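Local coordinates for protein apical membrane antigen AMA1 (Toxoplasma gondii ME49, PDB 4YIV) that helps the parasite invade host cells as a microneme protein that is part of the moving junction, the ring formed between parasite and host plasma membranes, at residues Pro229-Arg234 against Ala335-Glu340; Thr255-Val260 against Glu310-Leu315; Phe271-Val276 against Val296-Gly301. One frame throughout, in Å; residues are numbered along the deposited sequence.

Contact 1. Residues Pro229-Arg234 against Ala335-Glu340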
loop_
_atom_site.group_PDB
_atom_site.type_symbol
_atom_site.label_atom_id
_atom_site.label_comp_id
_atom_site.label_asym_id
_atom_site.label_seq_id
_atom_site.Cartn_x
_atom_site.Cartn_y
_atom_site.Cartn_z
ATOM N N PRO A 229 1.296 -7.172 -3.895
ATOM C CA PRO A 229 2.201 -7.838 -2.980
ATOM C C PRO A 229 1.720 -7.621 -1.553
ATOM O O PRO A 229 2.347 -6.901 -0.767
ATOM C CB PRO A 229 3.537 -7.161 -3.258
ATOM C CG PRO A 229 3.155 -5.759 -3.542
ATOM C CD PRO A 229 1.816 -5.828 -4.257
ATOM N N ASN A 230 0.579 -8.221 -1.235
ATOM C CA ASN A 230 -0.135 -7.909 -0.003
ATOM C C ASN A 230 0.639 -8.196 1.269
ATOM O O ASN A 230 0.584 -7.425 2.236
ATOM C CB ASN A 230 -1.455 -8.679 0.045
ATOM C CG ASN A 230 -2.396 -8.276 -1.080
ATOM O OD1 ASN A 230 -2.784 -7.116 -1.173
ATOM N ND2 ASN A 230 -2.742 -9.217 -1.952
ATOM N N GLN A 231 1.368 -9.303 1.254
ATOM C CA GLN A 231 2.177 -9.727 2.395
ATOM C C GLN A 231 3.694 -9.659 2.162
ATOM O O GLN A 231 4.183 -9.742 1.032
ATOM C CB GLN A 231 1.810 -11.162 2.779
ATOM C CG GLN A 231 0.718 -11.255 3.850
ATOM C CD GLN A 231 -0.575 -10.585 3.426
ATOM O OE1 GLN A 231 -0.945 -9.506 3.910
ATOM N NE2 GLN A 231 -1.255 -11.211 2.497
ATOM N N ALA A 232 4.420 -9.484 3.251
ATOM C CA ALA A 232 5.879 -9.645 3.268
ATOM C C ALA A 232 6.263 -11.058 2.778
ATOM O O ALA A 232 5.476 -12.009 2.870
ATOM C CB ALA A 232 6.404 -9.408 4.655
ATOM N N LEU A 233 7.457 -11.185 2.234
ATOM C CA LEU A 233 7.926 -12.466 1.707
ATOM C C LEU A 233 9.137 -12.921 2.502
ATOM O O LEU A 233 10.234 -12.371 2.381
ATOM C CB LEU A 233 8.262 -12.348 0.211
ATOM C CG LEU A 233 8.940 -13.544 -0.475
ATOM C CD1 LEU A 233 7.983 -14.701 -0.580
ATOM C CD2 LEU A 233 9.437 -13.179 -1.860
ATOM N N ARG A 234 8.926 -13.950 3.314
ATOM C CA ARG A 234 9.943 -14.422 4.238
ATOM C C ARG A 234 10.902 -15.348 3.516
ATOM O O ARG A 234 10.460 -16.148 2.695
ATOM C CB ARG A 234 9.288 -15.159 5.425
ATOM C CG ARG A 234 10.259 -15.581 6.503
ATOM C CD ARG A 234 9.542 -16.071 7.754
ATOM N NE ARG A 234 8.674 -17.209 7.469
ATOM C CZ ARG A 234 9.006 -18.488 7.644
ATOM N NH1 ARG A 234 10.198 -18.827 8.126
ATOM N NH2 ARG A 234 8.129 -19.437 7.336
ATOM N N ALA A 335 3.645 -1.314 -0.600
ATOM C CA ALA A 335 2.206 -1.609 -0.602
ATOM C C ALA A 335 1.796 -2.642 0.456
ATOM O O ALA A 335 0.662 -2.609 0.947
ATOM C CB ALA A 335 1.764 -2.121 -1.977
ATOM N N GLY A 336 2.702 -3.551 0.787
ATOM C CA GLY A 336 2.340 -4.691 1.604
ATOM C C GLY A 336 2.440 -4.538 3.108
ATOM O O GLY A 336 2.835 -3.494 3.634
ATOM N N SER A 337 2.139 -5.644 3.797
ATOM C CA SER A 337 2.036 -5.681 5.251
ATOM C C SER A 337 3.371 -6.110 5.841
ATOM O O SER A 337 4.224 -6.648 5.142
ATOM C CB SER A 337 0.939 -6.664 5.713
ATOM O OG SER A 337 1.303 -7.986 5.348
ATOM N N LEU A 338 3.546 -5.872 7.138
ATOM C CA LEU A 338 4.723 -6.346 7.848
ATOM C C LEU A 338 4.696 -7.853 7.942
ATOM O O LEU A 338 5.716 -8.527 7.723
ATOM C CB LEU A 338 4.785 -5.718 9.249
ATOM C CG LEU A 338 5.901 -6.152 10.187
ATOM C CD1 LEU A 338 7.259 -5.928 9.607
ATOM C CD2 LEU A 338 5.748 -5.382 11.455
ATOM N N SER A 339 3.519 -8.390 8.256
ATOM C CA SER A 339 3.378 -9.834 8.395
ATOM C C SER A 339 3.513 -10.557 7.057
ATOM O O SER A 339 3.059 -10.058 6.015
ATOM C CB SER A 339 2.023 -10.201 9.022
ATOM O OG SER A 339 1.998 -11.611 9.220
ATOM N N GLU A 340 4.166 -11.714 7.080
ATOM C CA GLU A 340 4.181 -12.614 5.931
ATOM C C GLU A 340 2.926 -13.520 5.895
ATOM O O GLU A 340 2.671 -14.216 4.918
ATOM C CB GLU A 340 5.478 -13.456 5.909
ATOM C CG GLU A 340 5.523 -14.676 6.796
ATOM C CD GLU A 340 5.895 -14.370 8.225
ATOM O OE1 GLU A 340 5.731 -13.202 8.653
ATOM O OE2 GLU A 340 6.366 -15.305 8.918
HETATM O O HOH W 1 4.309 -14.227 2.355
#
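Asn230 and Ser337 begin the backbone pairing of Pro229-Arg234 with Ala335-Glu340. Ser337 N donates to Asn230 O at 2.8 Å, bent to 141° at the hydrogen. Further along, Ala232 N donates to Ser339 O at 3.1 Å, from above the carbonyl plane. The same oxygen takes a second bond from Ser337 OG, at 2.8 Å, in the carbonyl plane and on a lone pair. With chi1 at 65°, Ser337 OG lies between its backbone N and carbonyl carbon, where it reaches that oxygen. Two donors grip Ser339 O, one from each segment. A water donates to both Ala232 O and Glu340 O and bridges the segments.

Residues 229-234 run into the edge strand 233-234 of a five-stranded antiparallel sheet, in a PAN-type domain of the extracellular part of AMA1. Residues 335-340 form the loop that leaves the neighbouring strand 329-333. Trp267 NE1, from helix 263-272, holds the loop through a hydrogen bond to Gly336 O. The CB of Asn230 leaves the backbone away from the loop, and its amide bonds Trp62 NE1 and Phe224 O.

At the Pro229 end the packing is apolar and close. Pro229 CG meets Ala335 CB at 4.2 Å. Pro229 O lies 3.2 Å from Gly336 CA, on the side where a side chain would project. Further along, Ala232 CB points at the loop and comes within 3.3 Å of Leu338 O.

At the far end the contact is ionic. Arg234 NE makes a salt bridge with Glu340 OE2 at 3.3 Å, and the guanidinium and carboxylate planes stand 53° apart.

Contact 2. Residues Thr255-Val260 against Glu310-Leu315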
loop_
_atom_site.group_PDB
_atom_site.type_symbol
_atom_site.label_atom_id
_atom_site.label_comp_id
_atom_site.label_asym_id
_atom_site.label_seq_id
_atom_site.Cartn_x
_atom_site.Cartn_y
_atom_site.Cartn_z
ATOM N N THR A 255 21.286 0.701 -5.536
ATOM C CA THR A 255 20.628 0.308 -4.295
ATOM C C THR A 255 21.070 1.142 -3.096
ATOM O O THR A 255 22.239 1.421 -2.896
ATOM C CB THR A 255 20.873 -1.196 -4.010
ATOM O OG1 THR A 255 20.289 -1.940 -5.089
ATOM C CG2 THR A 255 20.227 -1.604 -2.682
ATOM N N VAL A 256 20.098 1.577 -2.307
ATOM C CA VAL A 256 20.354 2.226 -1.067
ATOM C C VAL A 256 20.411 1.138 -0.000
ATOM O O VAL A 256 19.450 0.377 0.167
ATOM C CB VAL A 256 19.244 3.278 -0.731
ATOM C CG1 VAL A 256 19.471 3.901 0.627
ATOM C CG2 VAL A 256 19.183 4.363 -1.819
ATOM N N ILE A 257 21.498 1.103 0.760
ATOM C CA ILE A 257 21.621 0.182 1.900
ATOM C C ILE A 257 21.755 0.960 3.196
ATOM O O ILE A 257 22.636 1.794 3.311
ATOM C CB ILE A 257 22.854 -0.763 1.738
ATOM C CG1 ILE A 257 22.708 -1.620 0.482
ATOM C CG2 ILE A 257 23.043 -1.635 2.996
ATOM C CD1 ILE A 257 23.915 -2.447 0.143
ATOM N N GLU A 258 20.883 0.705 4.169
ATOM C CA GLU A 258 20.950 1.400 5.440
ATOM C C GLU A 258 20.839 0.455 6.631
ATOM O O GLU A 258 20.161 -0.583 6.565
ATOM C CB GLU A 258 19.845 2.475 5.488
ATOM C CG GLU A 258 20.059 3.518 4.391
ATOM C CD GLU A 258 18.884 4.468 4.188
ATOM O OE1 GLU A 258 17.783 4.183 4.720
ATOM O OE2 GLU A 258 19.081 5.497 3.477
ATOM N N ARG A 259 21.519 0.804 7.724
ATOM C CA ARG A 259 21.401 0.036 8.960
ATOM C C ARG A 259 20.000 0.175 9.563
ATOM O O ARG A 259 19.421 1.255 9.566
ATOM C CB ARG A 259 22.452 0.490 9.975
ATOM C CG ARG A 259 23.884 0.189 9.541
ATOM C CD ARG A 259 24.805 -0.068 10.726
ATOM N NE ARG A 259 26.144 -0.396 10.247
ATOM C CZ ARG A 259 27.061 0.504 9.906
ATOM N NH1 ARG A 259 28.253 0.108 9.464
ATOM N NH2 ARG A 259 26.790 1.800 10.012
ATOM N N VAL A 260 19.445 -0.922 10.065
ATOM C CA VAL A 260 18.204 -0.849 10.823
ATOM C C VAL A 260 18.334 -1.677 12.087
ATOM O O VAL A 260 19.122 -2.616 12.135
ATOM C CB VAL A 260 16.997 -1.344 9.984
ATOM C CG1 VAL A 260 16.803 -0.439 8.798
ATOM C CG2 VAL A 260 17.217 -2.795 9.515
ATOM N N GLU A 310 25.279 -7.069 11.507
ATOM C CA GLU A 310 24.405 -5.893 11.593
ATOM C C GLU A 310 23.143 -6.072 10.722
ATOM O O GLU A 310 23.240 -6.519 9.580
ATOM C CB GLU A 310 25.139 -4.628 11.141
ATOM C CG GLU A 310 26.574 -4.458 11.651
ATOM C CD GLU A 310 27.361 -3.430 10.827
ATOM O OE1 GLU A 310 27.338 -2.237 11.197
ATOM O OE2 GLU A 310 27.987 -3.805 9.802
ATOM N N GLY A 311 21.978 -5.717 11.251
ATOM C CA GLY A 311 20.769 -5.731 10.440
ATOM C C GLY A 311 20.850 -4.593 9.427
ATOM O O GLY A 311 21.235 -3.481 9.787
ATOM N N LYS A 312 20.506 -4.867 8.173
ATOM C CA LYS A 312 20.513 -3.834 7.127
ATOM C C LYS A 312 19.255 -3.893 6.260
ATOM O O LYS A 312 18.549 -4.904 6.222
ATOM C CB LYS A 312 21.775 -3.966 6.267
ATOM C CG LYS A 312 23.018 -3.569 7.077
ATOM C CD LYS A 312 24.266 -3.520 6.247
ATOM C CE LYS A 312 25.448 -2.972 7.051
ATOM N NZ LYS A 312 26.640 -2.875 6.164
ATOM N N CYS A 313 18.992 -2.807 5.576
ATOM C CA CYS A 313 17.851 -2.707 4.725
ATOM C C CYS A 313 18.281 -2.260 3.361
ATOM O O CYS A 313 18.842 -1.227 3.235
ATOM C CB CYS A 313 16.842 -1.731 5.293
ATOM S SG CYS A 313 15.317 -1.637 4.369
ATOM N N ALA A 314 18.025 -3.076 2.361
ATOM C CA ALA A 314 18.363 -2.743 0.983
ATOM C C ALA A 314 17.134 -2.312 0.241
ATOM O O ALA A 314 16.164 -3.072 0.154
ATOM C CB ALA A 314 18.989 -3.908 0.282
ATOM N N LEU A 315 17.202 -1.118 -0.348
ATOM C CA LEU A 315 16.085 -0.507 -1.059
ATOM C C LEU A 315 16.377 -0.180 -2.518
ATOM O O LEU A 315 17.454 0.347 -2.852
ATOM C CB LEU A 315 15.688 0.768 -0.366
ATOM C CG LEU A 315 15.406 0.677 1.125
ATOM C CD1 LEU A 315 15.409 2.039 1.707
ATOM C CD2 LEU A 315 14.046 0.092 1.302
#
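Arg259 and Glu310 meet at one corner, their chains crossing obliquely. Glu310 OE1 lies at the edge of the guanidinium, near its plane, and the two flat groups are turned 36° apart. They form a salt bridge, but the modelled 2.4 Å from Arg259 NE to Glu310 OE1 is too short to be trusted. Lys312 extends beyond CG in the same network, with a long contact of 4.0 Å from its NZ to Glu310 OE2. Lys312 CD passes Ile257 CG2 at 4.0 Å. Ala314 CB, on the same face as Lys312 and Ile257, is touched by Thr255 CG2 at 4.0 Å.

Strands 256-259 and 311-316 are antiparallel neighbours, and 256-259 is an edge strand of the five-stranded sheet. Val256 with Leu315 and Glu258 with Cys313 are hydrogen-bonded pairs. Ile257 with Ala314 and Arg259 with Lys312 are non-hydrogen-bonded pairs. The shorter bonds, from Leu315 N to Val256 O and from Cys313 N to Glu258 O, are both 2.7 Å. Past the last pair, Val260 N donates to Gly311 O.

The other face carries Val256, Glu258, Cys313 and Leu315. Val256 and Leu315 lie side by side, CB to CB 4.4 Å. Val260 CG1 is anti to the carbonyl carbon (chi1 -63°) and meets Cys313 CB at 3.7 Å. Helix 263-272 packs here: Cys313 is in a disulfide with Cys266, and Glu258 OE1 pairs with Lys269 NZ.

Contact 3. Residues Phe271-Val276 against Val296-Gly301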
loop_
_atom_site.group_PDB
_atom_site.type_symbol
_atom_site.label_atom_id
_atom_site.label_comp_id
_atom_site.label_asym_id
_atom_site.label_seq_id
_atom_site.Cartn_x
_atom_site.Cartn_y
_atom_site.Cartn_z
ATOM N N PHE A 271 8.065 2.153 2.489
ATOM C CA PHE A 271 6.966 3.100 2.306
ATOM C C PHE A 271 7.363 4.567 2.484
ATOM O O PHE A 271 6.819 5.450 1.817
ATOM C CB PHE A 271 5.847 2.791 3.304
ATOM C CG PHE A 271 4.643 3.683 3.183
ATOM C CD1 PHE A 271 3.783 3.593 2.106
ATOM C CD2 PHE A 271 4.372 4.608 4.174
ATOM C CE1 PHE A 271 2.679 4.421 2.024
ATOM C CE2 PHE A 271 3.286 5.437 4.101
ATOM C CZ PHE A 271 2.422 5.340 3.023
ATOM N N GLU A 272 8.257 4.834 3.424
ATOM C CA GLU A 272 8.507 6.221 3.830
ATOM C C GLU A 272 9.771 6.843 3.224
ATOM O O GLU A 272 9.966 8.047 3.358
ATOM C CB GLU A 272 8.553 6.301 5.368
ATOM C CG GLU A 272 7.214 5.966 6.032
ATOM C CD GLU A 272 7.124 6.412 7.471
ATOM O OE1 GLU A 272 6.006 6.361 8.064
ATOM O OE2 GLU A 272 8.174 6.802 8.030
ATOM N N ASN A 273 10.591 6.072 2.510
ATOM C CA ASN A 273 11.814 6.641 1.958
ATOM C C ASN A 273 11.461 7.644 0.855
ATOM O O ASN A 273 10.393 7.551 0.216
ATOM C CB ASN A 273 12.743 5.544 1.436
ATOM C CG ASN A 273 12.334 5.030 0.077
ATOM O OD1 ASN A 273 12.593 5.668 -0.951
ATOM N ND2 ASN A 273 11.702 3.866 0.054
ATOM N N ASP A 274 12.343 8.605 0.598
ATOM C CA ASP A 274 11.967 9.728 -0.286
ATOM C C ASP A 274 11.809 9.373 -1.754
ATOM O O ASP A 274 11.351 10.198 -2.566
ATOM C CB ASP A 274 12.980 10.866 -0.124
ATOM C CG ASP A 274 14.265 10.659 -0.959
ATOM O OD1 ASP A 274 14.791 9.526 -1.098
ATOM O OD2 ASP A 274 14.746 11.675 -1.472
ATOM N N GLY A 275 12.124 8.138 -2.099
ATOM C CA GLY A 275 12.078 7.674 -3.462
ATOM C C GLY A 275 10.831 6.821 -3.809
ATOM O O GLY A 275 10.604 6.463 -4.958
ATOM N N VAL A 276 10.007 6.522 -2.821
ATOM C CA VAL A 276 8.770 5.740 -3.029
ATOM C C VAL A 276 7.849 6.426 -4.047
ATOM O O VAL A 276 7.770 7.651 -4.089
ATOM C CB VAL A 276 7.988 5.531 -1.691
ATOM C CG1 VAL A 276 7.522 6.877 -1.180
ATOM C CG2 VAL A 276 6.759 4.613 -1.848
ATOM N N VAL A 296 5.923 3.967 -10.336
ATOM C CA VAL A 296 7.369 3.880 -10.422
ATOM C C VAL A 296 8.020 4.513 -9.216
ATOM O O VAL A 296 7.666 5.630 -8.842
ATOM C CB VAL A 296 7.903 4.594 -11.700
ATOM C CG1 VAL A 296 9.429 4.448 -11.791
ATOM C CG2 VAL A 296 7.192 4.049 -12.958
ATOM N N GLY A 297 9.022 3.857 -8.645
ATOM C CA GLY A 297 9.642 4.374 -7.448
ATOM C C GLY A 297 10.406 3.340 -6.652
ATOM O O GLY A 297 10.387 2.157 -6.997
ATOM N N ARG A 298 11.112 3.780 -5.621
ATOM C CA ARG A 298 11.932 2.917 -4.784
ATOM C C ARG A 298 10.974 2.295 -3.788
ATOM O O ARG A 298 10.942 2.654 -2.643
ATOM C CB ARG A 298 12.964 3.770 -4.061
ATOM C CG ARG A 298 14.041 2.983 -3.357
ATOM C CD ARG A 298 14.991 3.843 -2.541
ATOM N NE ARG A 298 15.725 4.808 -3.332
ATOM C CZ ARG A 298 15.751 6.113 -3.109
ATOM N NH1 ARG A 298 15.115 6.644 -2.097
ATOM N NH2 ARG A 298 16.460 6.878 -3.893
ATOM N N ASN A 299 10.205 1.356 -4.296
ATOM C CA ASN A 299 9.105 0.702 -3.591
ATOM C C ASN A 299 9.444 -0.631 -2.928
ATOM O O ASN A 299 8.596 -1.201 -2.222
ATOM C CB ASN A 299 7.968 0.405 -4.562
ATOM C CG ASN A 299 7.458 1.628 -5.266
ATOM O OD1 ASN A 299 7.517 2.734 -4.738
ATOM N ND2 ASN A 299 6.908 1.425 -6.446
ATOM N N TYR A 300 10.667 -1.106 -3.144
ATOM C CA TYR A 300 11.025 -2.500 -2.901
ATOM C C TYR A 300 12.196 -2.580 -1.978
ATOM O O TYR A 300 13.136 -1.774 -2.055
ATOM C CB TYR A 300 11.353 -3.206 -4.236
ATOM C CG TYR A 300 10.320 -2.979 -5.264
ATOM C CD1 TYR A 300 9.127 -3.695 -5.226
ATOM C CD2 TYR A 300 10.483 -2.034 -6.255
ATOM C CE1 TYR A 300 8.159 -3.490 -6.114
ATOM C CE2 TYR A 300 9.494 -1.819 -7.178
ATOM C CZ TYR A 300 8.337 -2.562 -7.102
ATOM O OH TYR A 300 7.326 -2.377 -7.990
ATOM N N GLY A 301 12.167 -3.541 -1.068
ATOM C CA GLY A 301 13.311 -3.688 -0.209
ATOM C C GLY A 301 13.365 -4.992 0.531
ATOM O O GLY A 301 12.402 -5.785 0.496
#
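A type I turn from Asn273 to Val276 faces an inverse gamma turn centred on Arg298, and Arg298 N donates to Gly275 O at 2.8 Å. Gly297, just before, has its CA close to the same Gly275 O, and its own backbone angles call for glycine.

Asn273 uses both ends of its amide against Arg298. Its OD1 accepts from Gly275 N at 2.8 Å, which makes an Asx turn. Arg298 NH1 donates to the same OD1 at 2.9 Å. The two donors arrive from opposite faces of the amide plane, and the oxygen is gripped between them. On the other branch, Asn273 ND2 donates to Arg298 O at 3.1 Å, straight (177° at the hydrogen) and nearly along the C=O axis. The same nitrogen also bonds Lys269 O of the helix. These bonds fix the rotation of the amide.

Asn273 is where the chain leaves helix 263-272. Arg298 comes just before strand 300-305 of the sheet. The contact therefore closes the neck of the long loop between helix and strand. That loop holds a Gly-Ser linker, consistent with this being where the engineered construct lost its DII loop.

The Arg298 chain bends at chi3 (-61°), and beyond the bend NH1 reaches the 273-276 turn. Arg298 NH1 donates to Asp274 OD1 at 3.1 Å, as part of a salt bridge. This oxygen lies in the guanidinium plane, at the edge, with the carboxylate turned 25° from it. Gly275 CA covers one guanidinium face, 4.0 Å from Arg298 CZ. Deeper in, Val276 CG2 touches Asn299 OD1 at 3.5 Å. That oxygen accepts from Ala277 N.

In the fold
From the N terminus, the chain first reaches 229-234, which contact 1 joins to 335-340, closing a loop with about 100 residues inside. Contact 2 is nested in that loop, pairing 255-260 with 310-315. Contact 3 is nested in turn within contact 2, where 271-276 meets 296-301. None of the loops cross. All three contacts reach the same five-stranded sheet: contacts 1 and 2 involve its outermost strands, 233-234 and 256-259. Helix 263-272 follows strand 256-259, and contact 3 joins the helix's C-terminal end to the approach to the middle strand, 300-305. Contacts 2 and 3 touch, since Val256 and Leu315 pack on Arg298. Contact 1 stays apart, its nearest atoms about 5 Å from contact 3.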